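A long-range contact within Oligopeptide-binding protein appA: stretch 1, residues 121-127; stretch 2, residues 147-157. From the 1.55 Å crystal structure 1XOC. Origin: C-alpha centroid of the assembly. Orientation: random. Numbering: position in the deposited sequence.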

# COMPACT_ATOMS: atom_id res chain seq x y z
N SER A 121 -4.94 -8.63 -10.66
CA SER A 121 -4.17 -7.75 -11.57
C SER A 121 -2.71 -8.15 -11.66
O SER A 121 -2.09 -8.08 -12.72
N THR A 122 -2.16 -8.59 -10.55
CA THR A 122 -0.78 -8.98 -10.46
C THR A 122 -0.43 -10.22 -11.28
O THR A 122 0.75 -10.42 -11.67
N TYR A 123 -1.42 -11.07 -11.55
CA TYR A 123 -1.22 -12.39 -12.17
C TYR A 123 -1.92 -12.54 -13.50
O TYR A 123 -1.73 -13.56 -14.17
N GLU A 124 -2.72 -11.56 -13.91
CA GLU A 124 -3.54 -11.79 -15.10
C GLU A 124 -2.76 -11.91 -16.42
O GLU A 124 -3.32 -12.36 -17.44
N MET A 125 -1.51 -11.50 -16.42
CA MET A 125 -0.67 -11.70 -17.58
C MET A 125 -0.18 -13.15 -17.71
O MET A 125 0.32 -13.50 -18.76
N LEU A 126 -0.32 -13.97 -16.66
CA LEU A 126 0.18 -15.34 -16.69
C LEU A 126 -0.76 -16.28 -17.42
O LEU A 126 -1.97 -16.29 -17.17
N LYS A 127 -0.19 -17.08 -18.30
CA LYS A 127 -0.90 -18.17 -18.94
C LYS A 127 -0.77 -19.44 -18.09
O LYS A 127 -1.76 -20.15 -17.87
N ASN A 147 4.88 -5.68 -15.24
CA ASN A 147 4.44 -5.94 -13.87
C ASN A 147 4.80 -7.33 -13.37
O ASN A 147 4.88 -7.55 -12.15
N PHE A 148 4.99 -8.28 -14.28
CA PHE A 148 5.30 -9.61 -13.82
C PHE A 148 6.69 -9.64 -13.18
O PHE A 148 6.83 -9.99 -12.00
N TYR A 149 7.73 -9.34 -13.96
CA TYR A 149 9.07 -9.38 -13.40
C TYR A 149 9.22 -8.40 -12.23
O TYR A 149 9.90 -8.69 -11.25
N ASN A 150 8.61 -7.22 -12.36
CA ASN A 150 8.98 -6.10 -11.49
C ASN A 150 8.10 -6.00 -10.27
O ASN A 150 8.45 -5.33 -9.31
N ASN A 151 6.97 -6.67 -10.32
CA ASN A 151 6.03 -6.63 -9.18
C ASN A 151 5.57 -8.00 -8.67
O ASN A 151 5.56 -8.24 -7.47
N ALA A 152 5.21 -8.92 -9.56
CA ALA A 152 4.69 -10.21 -9.13
C ALA A 152 5.75 -10.99 -8.38
O ALA A 152 5.47 -11.59 -7.34
N LEU A 153 6.97 -11.01 -8.91
CA LEU A 153 8.05 -11.80 -8.31
C LEU A 153 8.44 -11.37 -6.90
O LEU A 153 8.88 -12.22 -6.09
N ASP A 154 8.34 -10.09 -6.59
CA ASP A 154 8.76 -9.65 -5.25
C ASP A 154 7.56 -9.53 -4.32
O ASP A 154 7.76 -9.33 -3.13
N SER A 155 6.36 -9.63 -4.87
CA SER A 155 5.11 -9.49 -4.07
C SER A 155 4.47 -10.78 -3.64
O SER A 155 3.60 -10.78 -2.74
N THR A 156 4.91 -11.88 -4.24
CA THR A 156 4.28 -13.17 -4.05
C THR A 156 5.03 -14.04 -3.04
O THR A 156 6.08 -14.63 -3.34
N ALA A 157 4.48 -14.09 -1.83
CA ALA A 157 5.02 -14.94 -0.77
C ALA A 157 4.83 -16.40 -1.09
O ALA A 157 3.71 -16.80 -1.38

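Where do the two stretches come closest, and what shape does the contact have there? The backbones draw nearest at Thr122 and Ala152, whose CA atoms lie 5.8 Å apart, a close approach at which the small side chain of Ala152 meets Thr122. The alanine CB points toward the other stretch and forms a small bump on the helix. Thr122, in the m rotamer, has its CB directed sideways, yet its methyl still meets the alanine, with Thr122 CG2 3.8 Å from Ala152 CB. The carbonyl closes in on the same methyl, Thr122 O lying 3.7 Å from Ala152 CB. The fit has a polar cost, because Thr122 O is buried here without a hydrogen-bonding partner, whereas the threonine hydroxyl is satisfied elsewhere in the structure.

How does Tyr123 reach the far end of the helix? Its CA-to-CB bond points sideways, but chi1 near -50° (m) and chi2 near 94° bring the end of the side chain nearer to the other stretch. On the way the ring passes Ala152, with Tyr123 CE2 4.4 Å from Ala152 CB, so the alanine bump sits in a shallow hollow lined by Thr122 CG2, Thr122 O and the tyrosine ring. At the tip, Tyr123 OH lies 2.7 Å from Thr156 OG1, which sits at the edge of the ring, near its plane. The distance suits a hydrogen bond between the two hydroxyls, although the direction of the tyrosine proton is not settled. Thr156 points toward stretch 1 in the m rotamer, and its hydroxyl also turns back to the helix it follows, with Thr156 OG1 donating to Ala152 O at 2.6 Å.

What fills the space around Phe148? Its chi1 of 180° (t) and chi2 near 72° set the ring beside two side chains from the other stretch, and it has the largest area covered in this contact. Leu126, with chi1 m and chi2 t, starts sideways but brings its end closer: Leu126 CD2 comes within 3.8 Å of Phe148 CE1, making an off-centre CH-pi contact. Met125 points toward the helix and packs against the base of the same side chain, with Met125 CG 3.9 Å from Phe148 CB. Its sulfur has a looser, oblique relation to the aromatic ring. The turn from Tyr123 to Leu126, a type I beta turn closed by Leu126 N donating to Tyr123 O at 2.9 Å, carries both of these apolar side chains.

How is the start of the helix covered? Met125 bends through chi1 p, chi2 m and chi3 m, so its chain folds rather than running straight, and its terminal methyl meets Asn147: Met125 CE is 4.0 Å from Asn147 CB. Asn147 points toward stretch 1, but its amide carries on to polar work within its own helix, where Asn151 ND2 donates to Asn147 OD1 at 2.8 Å. The asparagine thus offers its CB to the methionine methyl while its side-chain oxygen OD1 accepts from Asn151, one turn along.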

# COMPACT_ATOMS: atom_id res chain seq x y z
CB SER A 121 -4.23 -6.30 -11.07
OG SER A 121 -4.07 -5.40 -12.17
CB THR A 122 -0.43 -9.18 -8.98
OG1 THR A 122 -0.76 -7.96 -8.27
CG2 THR A 122 1.05 -9.51 -8.80
CB TYR A 123 -1.61 -13.55 -11.21
CG TYR A 123 -0.98 -13.38 -9.85
CD1 TYR A 123 -1.66 -12.74 -8.82
CD2 TYR A 123 0.38 -13.75 -9.61
CE1 TYR A 123 -1.09 -12.53 -7.59
CE2 TYR A 123 0.97 -13.52 -8.36
CZ TYR A 123 0.21 -12.91 -7.35
OH TYR A 123 0.81 -12.66 -6.12
CB GLU A 124 -4.65 -10.77 -15.23
CG GLU A 124 -4.24 -9.37 -15.26
CD GLU A 124 -5.44 -8.46 -15.52
OE1 GLU A 124 -6.57 -9.00 -15.55
OE2 GLU A 124 -5.27 -7.24 -15.72
CB MET A 125 0.53 -10.74 -17.58
CG MET A 125 1.67 -11.11 -16.64
SD MET A 125 1.21 -10.95 -14.90
CE MET A 125 1.19 -9.20 -14.71
CB LEU A 126 0.39 -15.90 -15.28
CG LEU A 126 1.62 -15.43 -14.56
CD1 LEU A 126 1.65 -16.03 -13.15
CD2 LEU A 126 2.89 -15.82 -15.36
CB LYS A 127 -0.30 -18.43 -20.30
CG LYS A 127 -1.03 -19.48 -21.09
CD LYS A 127 -0.25 -19.80 -22.33
CE LYS A 127 -0.31 -18.67 -23.33
NZ LYS A 127 0.28 -19.09 -24.64
CB ASN A 147 2.94 -5.73 -13.70
CG ASN A 147 2.60 -4.32 -13.52
OD1 ASN A 147 2.69 -3.79 -12.40
ND2 ASN A 147 2.25 -3.66 -14.62
CB PHE A 148 5.15 -10.71 -14.89
CG PHE A 148 5.50 -12.04 -14.35
CD1 PHE A 148 4.67 -12.69 -13.47
CD2 PHE A 148 6.72 -12.60 -14.59
CE1 PHE A 148 5.04 -13.90 -12.93
CE2 PHE A 148 7.07 -13.79 -14.03
CZ PHE A 148 6.23 -14.43 -13.20
CB TYR A 149 10.10 -9.08 -14.51
CG TYR A 149 11.52 -9.11 -14.01
CD1 TYR A 149 12.14 -7.94 -13.59
CD2 TYR A 149 12.22 -10.30 -13.89
CE1 TYR A 149 13.44 -7.96 -13.09
CE2 TYR A 149 13.52 -10.33 -13.36
CZ TYR A 149 14.11 -9.15 -12.98
OH TYR A 149 15.39 -9.14 -12.49
CB ASN A 150 9.00 -4.77 -12.25
CG ASN A 150 10.10 -4.71 -13.28
OD1 ASN A 150 11.26 -4.47 -12.94
ND2 ASN A 150 9.74 -4.92 -14.55
CB ASN A 151 4.82 -5.73 -9.50
CG ASN A 151 5.14 -4.26 -9.41
OD1 ASN A 151 5.99 -3.82 -8.63
ND2 ASN A 151 4.44 -3.46 -10.24
CB ALA A 152 4.13 -11.06 -10.29
CB LEU A 153 9.31 -11.80 -9.23
CG LEU A 153 9.06 -12.55 -10.52
CD1 LEU A 153 10.31 -12.41 -11.40
CD2 LEU A 153 8.74 -13.98 -10.34
CB ASP A 154 9.57 -8.37 -5.23
CG ASP A 154 8.89 -7.22 -5.84
OD1 ASP A 154 9.49 -6.10 -5.79
OD2 ASP A 154 7.82 -7.38 -6.43
CB SER A 155 4.09 -8.71 -4.88
OG SER A 155 4.60 -7.44 -5.21
CB THR A 156 4.11 -13.92 -5.36
OG1 THR A 156 3.51 -13.05 -6.32
CG2 THR A 156 3.23 -15.20 -5.19
CB ALA A 157 4.34 -14.63 0.57